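Uncharacterized protein Rv2277c (PDB 5VUG) is of uncharacterised function but adopts a TIM-barrel glycerophosphodiester phosphodiesterase fold and probably hydrolyses phosphoric diesters. Local coordinates at residues G199-F204 / K245-A250; S49-P54 / K75-L80. All coordinates share one frame; numbering follows the deposited sequence.

Interaction 1: residues G199-F204 / K245-A250; sequences GKWAGF and KVMGFA
Strands 201-204 and 245-249 run side by side as parallel neighbours in the TIM-barrel sheet, zipped by five backbone hydrogen bonds that pass back and forth between the two strands. The ladder opens with K245 N giving to K200 O and closes with F249 N giving to F204 O at 2.8 Å; this last bond is nearly straight at the hydrogen (174°), yet its donor sits well above the carbonyl plane. W201 lies on the same sheet face as K245 and M247, its CG anti to the carbonyl carbon, so that the indole reaches across to strand 245-249. K245 runs obliquely over the indole: CB sits 3.4 Å from the centroid of the W201 six-membered ring, a CH-pi contact almost on the ring normal. CG carries the extended chain on, K245 CD touches the indole at W201 CE2 (3.6 Å), and the end of the chain then leads NZ away. Beside this pair M247 CE, brought round by the bend at chi3 (-49°), meets W201 CZ3 at 3.9 Å. F249 lays one ring face on the backbone, with F204 N over its centre and G203 C nearer its rim; F249 CZ comes to 3.5 Å from G203 CA. F123 meets W201 edge-to-face, and a glycerol lies near F249. The contact thus joins a regular polar ladder to an almost wholly apolar face, where even the lysine contributes methylenes to the packing.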
loop_
_atom_site.group_PDB
_atom_site.type_symbol
_atom_site.label_atom_id
_atom_site.label_comp_id
_atom_site.label_asym_id
_atom_site.label_seq_id
_atom_site.Cartn_x
_atom_site.Cartn_y
_atom_site.Cartn_z
ATOM N N GLY A 199 -14.370 21.549 -6.399
ATOM C CA GLY A 199 -13.743 22.483 -7.302
ATOM C C GLY A 199 -12.243 22.347 -7.463
ATOM O O GLY A 199 -11.670 23.031 -8.322
ATOM N N LYS A 200 -11.586 21.480 -6.695
ATOM C CA LYS A 200 -10.127 21.450 -6.657
ATOM C C LYS A 200 -9.554 20.565 -7.754
ATOM O O LYS A 200 -10.157 19.561 -8.149
ATOM C CB LYS A 200 -9.643 20.902 -5.314
ATOM C CG LYS A 200 -9.998 21.760 -4.137
ATOM C CD LYS A 200 -8.769 22.437 -3.637
ATOM C CE LYS A 200 -9.069 23.375 -2.499
ATOM N NZ LYS A 200 -8.059 24.464 -2.488
ATOM N N TRP A 201 -8.361 20.936 -8.220
ATOM C CA TRP A 201 -7.531 20.037 -9.011
ATOM C C TRP A 201 -6.842 19.023 -8.105
ATOM O O TRP A 201 -6.406 19.348 -6.994
ATOM C CB TRP A 201 -6.441 20.821 -9.749
ATOM C CG TRP A 201 -6.864 21.365 -11.074
ATOM C CD1 TRP A 201 -7.282 22.634 -11.339
ATOM C CD2 TRP A 201 -6.916 20.654 -12.318
ATOM N NE1 TRP A 201 -7.599 22.761 -12.674
ATOM C CE2 TRP A 201 -7.378 21.560 -13.297
ATOM C CE3 TRP A 201 -6.620 19.334 -12.701
ATOM C CZ2 TRP A 201 -7.549 21.195 -14.636
ATOM C CZ3 TRP A 201 -6.799 18.971 -14.036
ATOM C CH2 TRP A 201 -7.259 19.897 -14.985
ATOM N N ALA A 202 -6.733 17.792 -8.596
ATOM C CA ALA A 202 -5.925 16.759 -7.964
ATOM C C ALA A 202 -5.160 16.037 -9.059
ATOM O O ALA A 202 -5.617 15.977 -10.201
ATOM C CB ALA A 202 -6.793 15.743 -7.218
ATOM N N GLY A 203 -3.989 15.496 -8.714
ATOM C CA GLY A 203 -3.187 14.774 -9.684
ATOM C C GLY A 203 -2.401 13.644 -9.051
ATOM O O GLY A 203 -2.124 13.648 -7.851
ATOM N N PHE A 204 -2.062 12.651 -9.876
ATOM C CA PHE A 204 -1.226 11.549 -9.420
ATOM C C PHE A 204 -0.761 10.783 -10.645
ATOM O O PHE A 204 -1.446 10.783 -11.669
ATOM C CB PHE A 204 -1.980 10.597 -8.481
ATOM C CG PHE A 204 -1.102 9.951 -7.450
ATOM C CD1 PHE A 204 -0.718 10.648 -6.316
ATOM C CD2 PHE A 204 -0.670 8.645 -7.607
ATOM C CE1 PHE A 204 0.091 10.053 -5.357
ATOM C CE2 PHE A 204 0.142 8.041 -6.650
ATOM C CZ PHE A 204 0.519 8.751 -5.524
ATOM N N LYS A 245 -11.320 18.400 -10.648
ATOM C CA LYS A 245 -10.657 18.094 -11.907
ATOM C C LYS A 245 -9.433 17.250 -11.590
ATOM O O LYS A 245 -8.755 17.492 -10.587
ATOM C CB LYS A 245 -10.251 19.385 -12.633
ATOM C CG LYS A 245 -11.444 20.271 -12.987
ATOM C CD LYS A 245 -11.004 21.614 -13.533
ATOM C CE LYS A 245 -12.211 22.461 -13.946
ATOM N NZ LYS A 245 -11.824 23.742 -14.605
ATOM N N VAL A 246 -9.174 16.228 -12.407
ATOM C CA VAL A 246 -8.133 15.248 -12.105
ATOM C C VAL A 246 -7.136 15.161 -13.253
ATOM O O VAL A 246 -7.514 15.112 -14.432
ATOM C CB VAL A 246 -8.690 13.860 -11.708
ATOM C CG1 VAL A 246 -9.425 13.951 -10.362
ATOM C CG2 VAL A 246 -9.610 13.298 -12.787
HETATM N N MSE A 247 -5.856 15.147 -12.896
HETATM C CA MSE A 247 -4.767 15.042 -13.864
HETATM C C MSE A 247 -3.946 13.785 -13.652
HETATM O O MSE A 247 -3.587 13.443 -12.511
HETATM C CB MSE A 247 -3.850 16.266 -13.765
HETATM C CG MSE A 247 -2.714 16.280 -14.815
HETATM SE SE MSE A 247 -1.564 17.859 -14.640
HETATM C CE MSE A 247 -2.930 19.231 -14.547
ATOM N N GLY A 248 -3.648 13.088 -14.747
ATOM C CA GLY A 248 -2.721 11.973 -14.683
ATOM C C GLY A 248 -1.299 12.459 -14.870
ATOM O O GLY A 248 -1.015 13.154 -15.851
ATOM N N PHE A 249 -0.409 12.149 -13.930
ATOM C CA PHE A 249 0.992 12.529 -14.061
ATOM C C PHE A 249 1.754 11.435 -14.812
ATOM O O PHE A 249 1.346 10.270 -14.851
ATOM C CB PHE A 249 1.646 12.697 -12.682
ATOM C CG PHE A 249 1.063 13.811 -11.833
ATOM C CD1 PHE A 249 0.346 14.860 -12.400
ATOM C CD2 PHE A 249 1.291 13.826 -10.460
ATOM C CE1 PHE A 249 -0.154 15.895 -11.604
ATOM C CE2 PHE A 249 0.786 14.845 -9.659
ATOM C CZ PHE A 249 0.069 15.882 -10.237
ATOM N N ALA A 250 2.894 11.821 -15.387
ATOM C CA ALA A 250 3.817 10.874 -16.024
ATOM C C ALA A 250 3.129 10.052 -17.118
ATOM O O ALA A 250 3.231 8.824 -17.167
ATOM C CB ALA A 250 4.511 9.985 -14.986
#

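Interaction 2: residues S49-P54 / K75-L80; sequences SSDGVP and KTVQQL
A type I beta turn from S49 to G52, between strands 41-48 and 54-56, packs against the N-terminus of helix 77-80, where T76 and Q79 form a capping box. The tight side is built round S49 and D51. S49 CB rests 3.6 Å from L80 CD1, and S49 OG, held between its own backbone N and carbonyl carbon (chi1 70°), accepts from V53 N and donates to D51 OD1 at 2.7 Å. D51 OD1 is gripped twice: S49 OG takes its anti lone pair, while V77 N comes in on the syn side at 2.9 Å. The N-H groups at the start of this short helix would probably favour a negative charge on D51. Next to it V53 and V77 cross obliquely, V53 CG1 meeting V77 CG2 at 3.9 Å, and T108 touches both valines. S50 N adds a backbone bond to K75 O, 2.8 Å long and close to straight (169°), although the donor stands above the carbonyl plane. Toward solvent the contact loosens: S50 and D51 are exposed, S50 OG lies 3.6 Å from T76 CG2, and the other carboxylate oxygen works through water. That water donates to D51 OD2 at 2.7 Å and accepts from Q78 N at 3.1 Å.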
loop_
_atom_site.group_PDB
_atom_site.type_symbol
_atom_site.label_atom_id
_atom_site.label_comp_id
_atom_site.label_asym_id
_atom_site.label_seq_id
_atom_site.Cartn_x
_atom_site.Cartn_y
_atom_site.Cartn_z
ATOM N N SER A 49 14.711 33.486 -6.083
ATOM C CA SER A 49 16.069 33.997 -5.980
ATOM C C SER A 49 16.351 34.513 -4.565
ATOM O O SER A 49 15.442 34.721 -3.748
ATOM C CB SER A 49 16.256 35.153 -6.960
ATOM O OG SER A 49 15.521 36.293 -6.530
ATOM N N SER A 50 17.638 34.752 -4.283
ATOM C CA SER A 50 18.000 35.323 -2.986
ATOM C C SER A 50 17.336 36.675 -2.761
ATOM O O SER A 50 17.060 37.041 -1.609
ATOM C CB SER A 50 19.518 35.466 -2.864
ATOM O OG SER A 50 19.999 36.502 -3.708
ATOM N N ASP A 51 17.073 37.432 -3.832
ATOM C CA ASP A 51 16.424 38.733 -3.715
ATOM C C ASP A 51 14.929 38.690 -4.038
ATOM O O ASP A 51 14.347 39.712 -4.432
ATOM C CB ASP A 51 17.179 39.837 -4.472
ATOM C CG ASP A 51 17.428 39.513 -5.936
ATOM O OD1 ASP A 51 17.170 38.376 -6.374
ATOM O OD2 ASP A 51 17.896 40.428 -6.652
ATOM N N GLY A 52 14.302 37.529 -3.878
ATOM C CA GLY A 52 12.857 37.461 -3.803
ATOM C C GLY A 52 12.105 37.460 -5.109
ATOM O O GLY A 52 10.913 37.777 -5.110
ATOM N N VAL A 53 12.738 37.085 -6.212
ATOM C CA VAL A 53 12.066 37.026 -7.506
ATOM C C VAL A 53 11.824 35.561 -7.857
ATOM O O VAL A 53 12.787 34.790 -7.977
ATOM C CB VAL A 53 12.869 37.732 -8.607
ATOM C CG1 VAL A 53 12.122 37.635 -9.940
ATOM C CG2 VAL A 53 13.134 39.174 -8.224
ATOM N N PRO A 54 10.575 35.135 -8.040
ATOM C CA PRO A 54 10.332 33.757 -8.485
ATOM C C PRO A 54 10.919 33.537 -9.872
ATOM O O PRO A 54 10.778 34.378 -10.769
ATOM C CB PRO A 54 8.799 33.650 -8.498
ATOM C CG PRO A 54 8.355 34.691 -7.493
ATOM C CD PRO A 54 9.330 35.836 -7.680
ATOM N N LYS A 75 21.628 32.828 -5.192
ATOM C CA LYS A 75 21.954 33.786 -6.238
ATOM C C LYS A 75 20.829 34.798 -6.395
ATOM O O LYS A 75 19.656 34.488 -6.173
ATOM C CB LYS A 75 22.193 33.086 -7.589
ATOM C CG LYS A 75 23.327 32.055 -7.573
ATOM C CD LYS A 75 23.771 31.713 -8.990
ATOM C CE LYS A 75 24.846 30.621 -9.002
ATOM N NZ LYS A 75 26.089 30.984 -8.254
ATOM N N THR A 76 21.200 36.016 -6.780
ATOM C CA THR A 76 20.222 37.033 -7.133
ATOM C C THR A 76 19.609 36.696 -8.486
ATOM O O THR A 76 20.144 35.891 -9.252
ATOM C CB THR A 76 20.916 38.383 -7.268
ATOM O OG1 THR A 76 21.845 38.312 -8.357
ATOM C CG2 THR A 76 21.671 38.730 -6.000
ATOM N N VAL A 77 18.471 37.328 -8.787
ATOM C CA VAL A 77 17.831 37.080 -10.075
ATOM C C VAL A 77 18.747 37.503 -11.221
ATOM O O VAL A 77 18.790 36.852 -12.271
ATOM C CB VAL A 77 16.438 37.739 -10.142
ATOM C CG1 VAL A 77 16.553 39.250 -10.123
ATOM C CG2 VAL A 77 15.682 37.269 -11.391
ATOM N N GLN A 78 19.497 38.593 -11.042
ATOM C CA GLN A 78 20.415 39.017 -12.093
ATOM C C GLN A 78 21.457 37.941 -12.373
ATOM O O GLN A 78 21.771 37.655 -13.533
ATOM C CB GLN A 78 21.074 40.346 -11.719
ATOM C CG GLN A 78 21.992 40.901 -12.799
ATOM C CD GLN A 78 22.493 42.301 -12.485
ATOM O OE1 GLN A 78 21.932 43.002 -11.641
ATOM N NE2 GLN A 78 23.556 42.716 -13.167
ATOM N N GLN A 79 21.965 37.298 -11.319
ATOM C CA GLN A 79 22.916 36.202 -11.494
ATOM C C GLN A 79 22.267 34.983 -12.137
ATOM O O GLN A 79 22.875 34.341 -13.003
ATOM C CB GLN A 79 23.531 35.835 -10.146
ATOM C CG GLN A 79 24.406 36.944 -9.589
ATOM C CD GLN A 79 24.801 36.729 -8.149
ATOM O OE1 GLN A 79 24.120 36.037 -7.396
ATOM N NE2 GLN A 79 25.917 37.327 -7.757
ATOM N N LEU A 80 21.043 34.638 -11.719
ATOM C CA LEU A 80 20.368 33.463 -12.259
ATOM C C LEU A 80 20.085 33.623 -13.742
ATOM O O LEU A 80 20.213 32.664 -14.512
ATOM C CB LEU A 80 19.061 33.217 -11.503
ATOM C CG LEU A 80 19.243 32.764 -10.055
ATOM C CD1 LEU A 80 17.985 33.018 -9.240
ATOM C CD2 LEU A 80 19.614 31.303 -10.029
HETATM O O HOH W 1 19.200 40.925 -8.946
#

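Interaction 2 closes along the chain before interaction 1 opens, and the two lie on opposite sides of the chain's centre, their centres 31 Å apart and their nearest atoms about 20 Å. Both attach to one curled sheet: residues 49-54 link strand 41-48 to its antiparallel neighbour 54-56, whereas interaction 1 pairs strand 201-205 with 245-249. Between them the sheet runs from 245-249 through 267-270 and 12-16 to 41-48, all parallel. W43 of that last strand meets the F249 ring, a direct tie across the barrel interior. Interaction 1 therefore belongs to the buried barrel wall, and interaction 2, whose centre is about 22 Å from the chain's centre, to a peripheral turn and short helix.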